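Local coordinates for meso-diaminopimelate dehydrogenase (Clostridium tetani, PDB 3WGQ), which catalyses the reversible NADP-dependent oxidative deamination of meso-2,6-diaminopimelate to L-2-amino-6-oxopimelate, at the interface of chains A and B. Numbering follows the deposited sequence. Chains: chain A/B, Meso-diaminopimelate dehydrogenase.

Contact 1: the interface of chains A and B. Residues chain A 127, 279, 282-283, 286; chain B 138-139, 267.
B:Ile138 presses into helix 276-296 of chain A, wedged against A:Phe279, A:Val283 and A:Ala286 at the tight end of this apolar subunit contact. Its gamma-methyl CG2 comes from above the rim of the phenyl ring, 3.7 Å from A:Phe279 CE1, and stands 3.8 Å from A:Val283 CG2, with the two beta-branched side chains side by side and pointing the same way. The other branch of the isoleucine ends at CD1, 4.0 Å from A:Ala286 CB; the small alanine leaves room for it. A:Phe279 reaches toward chain B because its CG is anti to the backbone N (chi1 -175°). B:Met267 brings its sulfur to the ring edge, in plane, with SD 3.9 Å from A:Phe279 CZ; a flexible thioether can bend at chi3 to fit such an edge. B:Leu139 crosses the phenyl side chain at about a right angle. Packing is slacker towards A:Leu127, whose CD2 is 4.3 Å from B:Met267 CE. The polar, hydrated part lies at the C-terminal end of helix 123-138 of chain B. There a water sits 2.8 Å from A:Ser282 O and 2.9 Å from B:Ile138 O, linking two backbone carbonyls, while the slim serine lets the chain B carbonyl approach its CB. Apolar in its middle, with a water bridge to one side, the patch probably clamps the two subunits together as a dimer.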
loop_
_atom_site.group_PDB
_atom_site.type_symbol
_atom_site.label_atom_id
_atom_site.label_comp_id
_atom_site.label_asym_id
_atom_site.label_seq_id
_atom_site.Cartn_x
_atom_site.Cartn_y
_atom_site.Cartn_z
ATOM N N LEU A 127 7.877 -1.685 -2.420
ATOM C CA LEU A 127 6.624 -1.005 -2.146
ATOM C C LEU A 127 5.687 -0.953 -3.350
ATOM O O LEU A 127 4.496 -1.239 -3.226
ATOM C CB LEU A 127 6.913 0.406 -1.629
ATOM C CG LEU A 127 7.040 0.536 -0.103
ATOM C CD1 LEU A 127 7.754 -0.664 0.485
ATOM C CD2 LEU A 127 7.747 1.818 0.243
ATOM N N PHE A 279 15.659 6.634 1.088
ATOM C CA PHE A 279 14.342 6.044 1.283
ATOM C C PHE A 279 14.491 4.530 1.134
ATOM O O PHE A 279 13.967 3.758 1.936
ATOM C CB PHE A 279 13.330 6.566 0.260
ATOM C CG PHE A 279 11.934 6.075 0.508
ATOM C CD1 PHE A 279 11.185 6.575 1.575
ATOM C CD2 PHE A 279 11.383 5.065 -0.282
ATOM C CE1 PHE A 279 9.916 6.070 1.847
ATOM C CE2 PHE A 279 10.115 4.555 -0.017
ATOM C CZ PHE A 279 9.378 5.056 1.051
ATOM N N SER A 282 15.822 3.158 4.209
ATOM C CA SER A 282 14.832 3.026 5.281
ATOM C C SER A 282 13.980 1.775 5.051
ATOM O O SER A 282 13.633 1.069 5.995
ATOM C CB SER A 282 13.914 4.251 5.320
ATOM O OG SER A 282 14.660 5.447 5.366
ATOM N N VAL A 283 13.626 1.512 3.795
ATOM C CA VAL A 283 12.820 0.335 3.479
ATOM C C VAL A 283 13.594 -0.923 3.868
ATOM O O VAL A 283 13.048 -1.820 4.503
ATOM C CB VAL A 283 12.465 0.257 1.966
ATOM C CG1 VAL A 283 11.752 -1.058 1.670
ATOM C CG2 VAL A 283 11.575 1.429 1.569
ATOM N N ALA A 286 13.614 -1.413 7.738
ATOM C CA ALA A 286 12.343 -1.873 8.279
ATOM C C ALA A 286 12.170 -3.365 7.978
ATOM O O ALA A 286 11.795 -4.141 8.861
ATOM C CB ALA A 286 11.187 -1.073 7.689
ATOM N N ILE B 138 8.239 2.356 7.652
ATOM C CA ILE B 138 9.271 2.737 6.695
ATOM C C ILE B 138 9.937 4.051 7.112
ATOM O O ILE B 138 11.160 4.206 7.014
ATOM C CB ILE B 138 8.669 2.916 5.282
ATOM C CG1 ILE B 138 7.918 1.645 4.864
ATOM C CG2 ILE B 138 9.758 3.274 4.297
ATOM C CD1 ILE B 138 8.748 0.397 4.854
ATOM N N LEU B 139 9.120 4.994 7.573
ATOM C CA LEU B 139 9.610 6.299 8.004
ATOM C C LEU B 139 9.249 6.545 9.472
ATOM O O LEU B 139 8.322 7.288 9.780
ATOM C CB LEU B 139 9.006 7.391 7.114
ATOM C CG LEU B 139 9.412 7.358 5.637
ATOM C CD1 LEU B 139 8.581 8.380 4.859
ATOM C CD2 LEU B 139 10.906 7.654 5.499
ATOM N N MET B 267 5.091 9.579 1.507
ATOM C CA MET B 267 4.403 8.397 1.017
ATOM C C MET B 267 2.913 8.703 1.057
ATOM O O MET B 267 2.412 9.277 2.031
ATOM C CB MET B 267 4.679 7.202 1.930
ATOM C CG MET B 267 6.143 6.864 2.115
ATOM S SD MET B 267 6.366 5.634 3.438
ATOM C CE MET B 267 5.407 4.293 2.825
HETATM O O HOH W 1 12.883 2.378 8.384
#

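Contact 2: the interface of chains A and B. Residues chain A 273-275, 278-279, 282; chain B 259, 263, 265.
B:Gln265 bends at chi2 (-78°) after a first torsion of -45° that keeps CG beside its backbone N, and this kink carries its amide to the backbone of A:Ser275. The strands here belong to the C-terminal domain of the diaminopimelate dehydrogenase family, where strands 263-273 of the two chains meet in an antiparallel bridge between A:Leu273 and B:Gln265. Beyond the bridge the glutamine side chain continues the pattern, because a primary amide offers a donor and an acceptor just as a peptide group does. B:Gln265 NE2 donates to A:Ser275 O at 2.7 Å, an almost straight bond with the acceptor in the amide plane. In return A:Ser275 N donates to B:Gln265 OE1 at 3.2 Å, tilted from the carbonyl plane. A:Glu274 N is also near OE1, but its N-H points elsewhere. NE2 has a second acceptor in its own chain, B:Thr259 OG1 at 3.2 Å, which would steady the amide, although this threonine is poorly ordered. The aliphatic stem of B:Gln265 slides past A:Phe279 in the opposite direction, ring and amide planes 79° apart. Inside chain A, A:Leu273 CD2 packs over one face near the rim, on the same side of the ring plane as that stem. B:Ala263 has a methyl small enough to rest on A:Ser275, CB to CB 3.8 Å. The hydroxyl of A:Ser282 turns back to its own helix, OG donating to A:Glu278 O at 2.9 Å.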
loop_
_atom_site.group_PDB
_atom_site.type_symbol
_atom_site.label_atom_id
_atom_site.label_comp_id
_atom_site.label_asym_id
_atom_site.label_seq_id
_atom_site.Cartn_x
_atom_site.Cartn_y
_atom_site.Cartn_z
ATOM N N LEU A 273 10.217 11.432 -3.119
ATOM C CA LEU A 273 11.434 11.326 -2.326
ATOM C C LEU A 273 12.529 12.346 -2.617
ATOM O O LEU A 273 13.051 12.390 -3.729
ATOM C CB LEU A 273 12.012 9.922 -2.517
ATOM C CG LEU A 273 10.998 8.774 -2.584
ATOM C CD1 LEU A 273 11.710 7.499 -3.004
ATOM C CD2 LEU A 273 10.311 8.608 -1.232
ATOM N N GLU A 274 12.890 13.153 -1.621
ATOM C CA GLU A 274 13.965 14.123 -1.819
ATOM C C GLU A 274 15.273 13.351 -1.944
ATOM O O GLU A 274 16.196 13.778 -2.639
ATOM C CB GLU A 274 14.074 15.098 -0.647
ATOM C CG GLU A 274 12.877 15.990 -0.455
ATOM C CD GLU A 274 13.246 17.309 0.191
ATOM O OE1 GLU A 274 14.061 17.296 1.144
ATOM O OE2 GLU A 274 12.714 18.353 -0.252
ATOM N N SER A 275 15.353 12.216 -1.254
ATOM C CA SER A 275 16.540 11.372 -1.316
ATOM C C SER A 275 16.097 9.929 -1.511
ATOM O O SER A 275 15.801 9.205 -0.546
ATOM C CB SER A 275 17.376 11.499 -0.039
ATOM O OG SER A 275 18.522 10.661 -0.103
ATOM N N GLU A 278 18.231 7.184 0.295
ATOM C CA GLU A 278 17.965 7.091 1.728
ATOM C C GLU A 278 16.603 6.482 2.017
ATOM O O GLU A 278 16.411 5.888 3.074
ATOM C CB GLU A 278 18.075 8.460 2.399
ATOM C CG GLU A 278 19.467 9.062 2.276
ATOM C CD GLU A 278 19.611 10.361 3.031
ATOM O OE1 GLU A 278 18.649 11.153 3.047
ATOM O OE2 GLU A 278 20.692 10.600 3.599
ATOM N N PHE A 279 15.659 6.634 1.088
ATOM C CA PHE A 279 14.342 6.044 1.283
ATOM C C PHE A 279 14.491 4.530 1.134
ATOM O O PHE A 279 13.967 3.758 1.936
ATOM C CB PHE A 279 13.330 6.566 0.260
ATOM C CG PHE A 279 11.934 6.075 0.508
ATOM C CD1 PHE A 279 11.185 6.575 1.575
ATOM C CD2 PHE A 279 11.383 5.065 -0.282
ATOM C CE1 PHE A 279 9.916 6.070 1.847
ATOM C CE2 PHE A 279 10.115 4.555 -0.017
ATOM C CZ PHE A 279 9.378 5.056 1.051
ATOM N N SER A 282 15.822 3.158 4.209
ATOM C CA SER A 282 14.832 3.026 5.281
ATOM C C SER A 282 13.980 1.775 5.051
ATOM O O SER A 282 13.633 1.069 5.995
ATOM C CB SER A 282 13.914 4.251 5.320
ATOM O OG SER A 282 14.660 5.447 5.366
ATOM N N THR B 259 14.532 11.767 6.541
ATOM C CA THR B 259 15.598 10.796 6.705
ATOM C C THR B 259 16.646 11.464 7.591
ATOM O O THR B 259 16.653 12.690 7.725
ATOM C CB THR B 259 16.218 10.440 5.335
ATOM O OG1 THR B 259 15.437 9.410 4.717
ATOM C CG2 THR B 259 17.659 9.974 5.492
ATOM N N ALA B 263 16.155 15.174 4.875
ATOM C CA ALA B 263 15.614 14.996 3.532
ATOM C C ALA B 263 14.128 14.661 3.675
ATOM O O ALA B 263 13.752 13.831 4.502
ATOM C CB ALA B 263 16.349 13.865 2.818
ATOM N N GLN B 265 10.761 12.926 2.792
ATOM C CA GLN B 265 10.295 11.710 2.137
ATOM C C GLN B 265 8.797 11.634 2.397
ATOM O O GLN B 265 8.356 11.672 3.546
ATOM C CB GLN B 265 11.014 10.489 2.720
ATOM C CG GLN B 265 12.522 10.687 2.886
ATOM C CD GLN B 265 13.313 10.544 1.592
ATOM O OE1 GLN B 265 12.956 11.105 0.554
ATOM N NE2 GLN B 265 14.405 9.800 1.660
#

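Contact 3: the interface of chains A and B. Residues chain A 259-260, 263, 265; chain B 275, 278-279, 282.
The amide of A:Gln265 meets B:Ser275 with its edge and B:Phe279 with a face. In this diaminopimelate dehydrogenase family contact, the end of strand 249-259 and the start of strand 263-273 of chain A meet the start of helix 276-297 of chain B. B:Phe279 CB lies over the amide face, displaced toward the nitrogen, 3.7 Å from A:Gln265 NE2. At the edge, NE2 donates to B:Ser275 O at 2.9 Å, with the acceptor 6° out of the amide plane; the return bond from B:Ser275 N to OE1 is weak. The second flat group is the carboxylate of B:Glu278. A:Thr259 OG1 donates to B:Glu278 OE1 at 2.7 Å, from the anti side and 27° out of the carboxylate plane. A:Thr259 takes a crowded position to do this, its hydroxyl between the backbone N and the carbonyl carbon (chi1 38°), which leaves its methyl turned to the helix, CG2 3.3 Å from B:Ser282 OG. A:Gln260 O stands 3.2 Å from B:Glu278 OE1. As a carbonyl and a carboxylate both accept, the approach is probably unfavourable, unless the acid carries a proton, which is not seen. The small methyl of A:Ala263 packs on B:Ser275, CB to CB 3.6 Å.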
loop_
_atom_site.group_PDB
_atom_site.type_symbol
_atom_site.label_atom_id
_atom_site.label_comp_id
_atom_site.label_asym_id
_atom_site.label_seq_id
_atom_site.Cartn_x
_atom_site.Cartn_y
_atom_site.Cartn_z
ATOM N N THR A 259 -16.318 -2.098 -10.439
ATOM C CA THR A 259 -16.907 -3.193 -9.687
ATOM C C THR A 259 -18.124 -3.608 -10.510
ATOM O O THR A 259 -18.539 -2.864 -11.400
ATOM C CB THR A 259 -17.334 -2.728 -8.269
ATOM O OG1 THR A 259 -17.875 -1.401 -8.339
ATOM C CG2 THR A 259 -16.138 -2.735 -7.321
ATOM N N GLN A 260 -18.679 -4.790 -10.249
ATOM C CA GLN A 260 -19.857 -5.232 -10.998
ATOM C C GLN A 260 -20.841 -4.079 -11.130
ATOM O O GLN A 260 -21.286 -3.518 -10.127
ATOM C CB GLN A 260 -20.557 -6.394 -10.286
ATOM C CG GLN A 260 -20.120 -7.786 -10.720
ATOM C CD GLN A 260 -20.432 -8.074 -12.181
ATOM O OE1 GLN A 260 -19.723 -7.625 -13.081
ATOM N NE2 GLN A 260 -21.505 -8.822 -12.419
ATOM N N ALA A 263 -19.342 0.937 -11.617
ATOM C CA ALA A 263 -18.887 1.977 -10.693
ATOM C C ALA A 263 -17.366 2.153 -10.760
ATOM O O ALA A 263 -16.618 1.193 -10.583
ATOM C CB ALA A 263 -19.312 1.633 -9.269
ATOM N N GLN A 265 -13.802 2.885 -9.589
ATOM C CA GLN A 265 -13.058 2.790 -8.331
ATOM C C GLN A 265 -11.571 3.006 -8.616
ATOM O O GLN A 265 -10.988 2.283 -9.422
ATOM C CB GLN A 265 -13.258 1.401 -7.709
ATOM C CG GLN A 265 -14.702 0.900 -7.721
ATOM C CD GLN A 265 -15.564 1.533 -6.645
ATOM O OE1 GLN A 265 -15.440 2.723 -6.346
ATOM N NE2 GLN A 265 -16.454 0.741 -6.068
ATOM N N SER B 275 -18.483 4.127 -5.727
ATOM C CA SER B 275 -19.393 3.332 -4.918
ATOM C C SER B 275 -18.627 2.775 -3.720
ATOM O O SER B 275 -17.959 1.746 -3.813
ATOM C CB SER B 275 -19.980 2.183 -5.740
ATOM O OG SER B 275 -20.783 1.352 -4.923
ATOM N N GLU B 278 -19.636 -0.966 -2.673
ATOM C CA GLU B 278 -19.145 -2.015 -3.560
ATOM C C GLU B 278 -17.638 -2.221 -3.413
ATOM O O GLU B 278 -17.128 -3.337 -3.580
ATOM C CB GLU B 278 -19.494 -1.679 -5.011
ATOM C CG GLU B 278 -20.954 -1.921 -5.355
ATOM C CD GLU B 278 -21.302 -1.468 -6.757
ATOM O OE1 GLU B 278 -20.483 -1.682 -7.670
ATOM O OE2 GLU B 278 -22.399 -0.910 -6.949
ATOM N N PHE B 279 -16.922 -1.148 -3.100
ATOM C CA PHE B 279 -15.481 -1.258 -2.927
ATOM C C PHE B 279 -15.209 -2.047 -1.652
ATOM O O PHE B 279 -14.376 -2.950 -1.630
ATOM C CB PHE B 279 -14.823 0.122 -2.819
ATOM C CG PHE B 279 -13.322 0.059 -2.736
ATOM C CD1 PHE B 279 -12.563 -0.243 -3.864
ATOM C CD2 PHE B 279 -12.671 0.257 -1.528
ATOM C CE1 PHE B 279 -11.176 -0.344 -3.787
ATOM C CE2 PHE B 279 -11.282 0.158 -1.438
ATOM C CZ PHE B 279 -10.535 -0.143 -2.569
ATOM N N SER B 282 -15.674 -5.563 -2.314
ATOM C CA SER B 282 -14.565 -6.137 -3.076
ATOM C C SER B 282 -13.404 -6.485 -2.158
ATOM O O SER B 282 -12.746 -7.505 -2.349
ATOM C CB SER B 282 -14.079 -5.168 -4.158
ATOM O OG SER B 282 -15.068 -4.988 -5.149
#

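Contact 1 and contact 2 are neighbours, with C-alpha centres about 8 Å apart, and share A:Phe279 and A:Ser282 on helix 276-296, so one stretch of helix serves both the apolar and the hydrogen-bonded patch. Contact 3 lies about 30 Å from contact 1 and about 35 Å from contact 2. It is essentially the two-fold twin of contact 2 with the chains exchanged. Strand 263-273 supplies residues to all three. Gripping both ends of the interface in this way should resist rocking of one subunit against the other.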